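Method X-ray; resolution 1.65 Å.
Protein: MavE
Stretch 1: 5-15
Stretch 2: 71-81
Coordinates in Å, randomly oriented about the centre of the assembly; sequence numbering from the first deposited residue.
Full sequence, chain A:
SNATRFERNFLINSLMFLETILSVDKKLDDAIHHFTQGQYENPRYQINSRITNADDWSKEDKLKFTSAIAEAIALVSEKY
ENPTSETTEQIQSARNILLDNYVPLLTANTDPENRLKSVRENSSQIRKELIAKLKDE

Stretch 1, residues 5-15: RFERNFLINSL
Stretch 2 71-81: EAIALVSEKYE

How do the two stretches meet, and where does stretch 2 first touch stretch 1? Stretch 1 is helical throughout, and stretch 2 opens as helix, continuing one that begins earlier in the chain; the two axes approach to 8.9 Å with their N-to-C directions 122° apart, so the helices run obliquely, more opposed than aligned. The nearest CA atoms are S14 CA and A72 CA, 5.2 Å apart. A72 points its CB toward stretch 1, and that CB lies 3.5 Å from S14 O. A methyl group lets the backbones come this close. S14 (chi1 m) turns its OG back to donate to F10 O, one turn earlier in its own helix, at 2.7 Å, which satisfies the hydroxyl within that helix.

What do I73 and V76 add? I73 (m, t) leaves the backbone sideways, and its CG2 sits 4.3 Å from F10 CZ, near the plane of the ring at its edge. V76 (t) points toward stretch 1 and has more of its surface covered than any other residue of stretch 2. Its branches reach different neighbours: CG1 is 3.5 Å from F10 CE1, while CG2 lies 3.5 Å from S14 N and 3.6 Å from N13 CB. F10 (chi1 t, chi2 93°) starts sideways but brings its ring end nearer, and the buried ring packs against both aliphatic side chains.

How is a serine accommodated beside that ring? S77 (m) donates from OG to I73 O at 2.8 Å, so its hydroxyl is already bonded inside stretch 2 when it comes 3.8 Å from F10 CE1, at the ring edge. S77 also begins a type I turn ending at Y80, with a weak bond from Y80 N to S77 O of 3.3 Å. E78 (phi/psi -75/-6) and K79 (-68/-22) occupy the middle of the turn; K79 extends its side chain with all four chi angles t.

What closes the contact at Y80? With phi/psi of -95/95, chi1 m and chi2 -85°, Y80 points toward stretch 1. Its ring makes an oblique pair with F6 (chi1 t, chi2 80°), centroids 5.3 Å apart and planes at 51°; F6 CE1 comes 3.6 Å from Y80 CE1. The phenol also serves a polar link: a water lies 2.6 Å from Y80 OH and accepts from N13 ND2 at 2.7 Å. No direct hydrogen bond joins the stretches, so this bridge supplements apolar packing within 431 Å² of buried surface.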

# COMPACT_ATOMS: atom_id res chain seq x y z
N ARG A 5 12.68 11.56 3.15
CA ARG A 5 11.51 12.21 2.60
C ARG A 5 10.96 11.46 1.38
O ARG A 5 9.74 11.42 1.16
CB ARG A 5 11.81 13.65 2.25
CG ARG A 5 10.56 14.44 2.07
CD ARG A 5 10.86 15.90 1.82
NE ARG A 5 9.66 16.71 1.94
N PHE A 6 11.84 10.89 0.55
CA PHE A 6 11.31 10.13 -0.59
C PHE A 6 10.40 9.02 -0.09
O PHE A 6 9.30 8.82 -0.62
CB PHE A 6 12.39 9.54 -1.49
CG PHE A 6 11.81 8.90 -2.75
CD1 PHE A 6 11.46 9.69 -3.84
CD2 PHE A 6 11.58 7.52 -2.82
CE1 PHE A 6 10.90 9.11 -4.99
CE2 PHE A 6 11.04 6.94 -3.96
CZ PHE A 6 10.70 7.73 -5.05
N GLU A 7 10.88 8.24 0.88
CA GLU A 7 10.06 7.12 1.29
C GLU A 7 8.81 7.61 2.01
O GLU A 7 7.75 7.00 1.86
CB GLU A 7 10.85 6.11 2.13
CG GLU A 7 11.59 6.68 3.34
CD GLU A 7 10.83 6.53 4.65
OE1 GLU A 7 9.62 6.13 4.66
OE2 GLU A 7 11.48 6.85 5.69
N ARG A 8 8.88 8.73 2.74
CA ARG A 8 7.68 9.23 3.41
C ARG A 8 6.61 9.69 2.41
O ARG A 8 5.41 9.43 2.60
CB ARG A 8 8.06 10.33 4.40
CG ARG A 8 8.50 9.72 5.72
CD ARG A 8 8.89 10.72 6.76
NE ARG A 8 10.20 11.28 6.47
CZ ARG A 8 10.41 12.56 6.23
NH1 ARG A 8 9.37 13.39 6.26
NH2 ARG A 8 11.65 13.00 6.00
N ASN A 9 7.01 10.39 1.34
CA ASN A 9 6.05 10.80 0.32
C ASN A 9 5.48 9.59 -0.41
O ASN A 9 4.28 9.55 -0.72
CB ASN A 9 6.70 11.77 -0.66
CG ASN A 9 6.01 13.11 -0.68
OD1 ASN A 9 5.09 13.33 -1.46
ND2 ASN A 9 6.46 14.00 0.18
N PHE A 10 6.35 8.62 -0.73
CA PHE A 10 5.89 7.40 -1.38
C PHE A 10 4.84 6.70 -0.52
O PHE A 10 3.83 6.20 -1.03
CB PHE A 10 7.08 6.48 -1.60
CG PHE A 10 6.77 5.30 -2.47
CD1 PHE A 10 6.99 5.36 -3.84
CD2 PHE A 10 6.27 4.13 -1.92
CE1 PHE A 10 6.70 4.26 -4.66
CE2 PHE A 10 5.98 3.04 -2.73
CZ PHE A 10 6.20 3.11 -4.10
N LEU A 11 5.08 6.63 0.78
CA LEU A 11 4.12 6.02 1.69
C LEU A 11 2.81 6.79 1.67
O LEU A 11 1.74 6.19 1.65
CB LEU A 11 4.71 6.00 3.11
CG LEU A 11 5.88 5.06 3.37
CD1 LEU A 11 6.49 5.41 4.73
CD2 LEU A 11 5.47 3.58 3.30
N ILE A 12 2.87 8.12 1.77
CA ILE A 12 1.64 8.91 1.81
C ILE A 12 0.79 8.67 0.55
O ILE A 12 -0.43 8.47 0.61
CB ILE A 12 1.97 10.39 1.98
CG1 ILE A 12 2.46 10.65 3.41
CG2 ILE A 12 0.78 11.25 1.64
CD1 ILE A 12 3.10 11.96 3.53
N ASN A 13 1.44 8.68 -0.61
CA ASN A 13 0.67 8.50 -1.85
C ASN A 13 0.17 7.07 -2.00
O ASN A 13 -0.93 6.83 -2.55
CB ASN A 13 1.54 8.87 -3.04
CG ASN A 13 1.78 10.34 -3.11
OD1 ASN A 13 0.93 11.13 -2.73
ND2 ASN A 13 2.93 10.72 -3.64
N SER A 14 0.98 6.11 -1.56
CA SER A 14 0.58 4.71 -1.59
C SER A 14 -0.61 4.46 -0.68
O SER A 14 -1.56 3.75 -1.06
CB SER A 14 1.78 3.87 -1.20
OG SER A 14 2.80 4.02 -2.16
N LEU A 15 -0.58 5.03 0.52
CA LEU A 15 -1.70 4.92 1.44
C LEU A 15 -2.95 5.58 0.88
O LEU A 15 -4.04 5.03 1.03
CB LEU A 15 -1.33 5.52 2.79
CG LEU A 15 -0.21 4.76 3.47
CD1 LEU A 15 0.04 5.42 4.83
CD2 LEU A 15 -0.52 3.29 3.59
N GLU A 71 -1.49 -2.60 -6.54
CA GLU A 71 -2.03 -1.56 -7.41
C GLU A 71 -1.58 -0.19 -6.96
O GLU A 71 -1.28 0.67 -7.79
CB GLU A 71 -3.56 -1.63 -7.45
CG GLU A 71 -4.06 -2.86 -8.23
CD GLU A 71 -5.39 -3.40 -7.73
OE1 GLU A 71 -6.14 -2.71 -7.02
OE2 GLU A 71 -5.70 -4.56 -8.04
N ALA A 72 -1.56 0.03 -5.65
CA ALA A 72 -1.10 1.29 -5.11
C ALA A 72 0.35 1.55 -5.48
O ALA A 72 0.70 2.64 -5.94
CB ALA A 72 -1.27 1.30 -3.58
N ILE A 73 1.21 0.54 -5.33
CA ILE A 73 2.63 0.69 -5.69
C ILE A 73 2.77 1.00 -7.17
O ILE A 73 3.54 1.88 -7.57
CB ILE A 73 3.42 -0.57 -5.29
CG1 ILE A 73 3.44 -0.75 -3.78
CG2 ILE A 73 4.83 -0.55 -5.87
CD1 ILE A 73 3.91 -2.10 -3.35
N ALA A 74 2.04 0.26 -8.02
CA ALA A 74 2.05 0.51 -9.46
C ALA A 74 1.68 1.95 -9.77
O ALA A 74 2.36 2.63 -10.55
CB ALA A 74 1.07 -0.46 -10.14
N LEU A 75 0.58 2.44 -9.16
CA LEU A 75 0.07 3.77 -9.47
C LEU A 75 1.03 4.86 -9.00
O LEU A 75 1.30 5.83 -9.73
CB LEU A 75 -1.30 3.96 -8.84
CG LEU A 75 -2.45 3.13 -9.49
CD1 LEU A 75 -3.66 3.15 -8.59
CD2 LEU A 75 -2.79 3.69 -10.85
N VAL A 76 1.57 4.72 -7.80
CA VAL A 76 2.55 5.70 -7.35
C VAL A 76 3.81 5.62 -8.19
O VAL A 76 4.33 6.65 -8.64
CB VAL A 76 2.86 5.51 -5.85
CG1 VAL A 76 4.03 6.41 -5.43
CG2 VAL A 76 1.62 5.83 -5.01
N SER A 77 4.31 4.41 -8.46
CA SER A 77 5.57 4.27 -9.15
C SER A 77 5.50 4.81 -10.57
O SER A 77 6.50 5.30 -11.09
CB SER A 77 6.02 2.81 -9.19
OG SER A 77 6.25 2.26 -7.91
N GLU A 78 4.34 4.73 -11.23
CA GLU A 78 4.33 5.20 -12.62
C GLU A 78 4.35 6.72 -12.75
O GLU A 78 4.47 7.21 -13.88
CB GLU A 78 3.15 4.60 -13.39
CG GLU A 78 1.83 5.11 -12.97
CD GLU A 78 0.71 4.34 -13.64
OE1 GLU A 78 -0.45 4.80 -13.55
OE2 GLU A 78 1.01 3.25 -14.19
N LYS A 79 4.24 7.48 -11.65
CA LYS A 79 4.37 8.93 -11.72
C LYS A 79 5.80 9.38 -12.06
O LYS A 79 5.98 10.51 -12.53
CB LYS A 79 3.91 9.56 -10.40
CG LYS A 79 4.01 11.08 -10.31
CD LYS A 79 3.47 11.56 -8.99
CE LYS A 79 3.63 13.07 -8.79
NZ LYS A 79 3.01 13.48 -7.48
N TYR A 80 6.81 8.54 -11.80
CA TYR A 80 8.23 8.88 -12.00
C TYR A 80 8.67 8.39 -13.37
O TYR A 80 9.04 7.24 -13.54
CB TYR A 80 9.09 8.23 -10.92
CG TYR A 80 8.64 8.57 -9.54
CD1 TYR A 80 9.07 9.74 -8.91
CD2 TYR A 80 7.79 7.74 -8.85
CE1 TYR A 80 8.65 10.06 -7.63
CE2 TYR A 80 7.35 8.05 -7.58
CZ TYR A 80 7.80 9.21 -6.97
OH TYR A 80 7.37 9.52 -5.70
N GLU A 81 8.63 9.28 -14.35
CA GLU A 81 9.05 8.95 -15.70
C GLU A 81 10.57 9.00 -15.85
O GLU A 81 11.25 9.85 -15.27
CB GLU A 81 8.36 9.89 -16.69
CG GLU A 81 7.16 10.59 -16.04
CD GLU A 81 5.87 10.50 -16.86
OE1 GLU A 81 5.54 11.51 -17.53
OE2 GLU A 81 5.19 9.45 -16.81
O HOH W 1 5.33 9.67 -4.16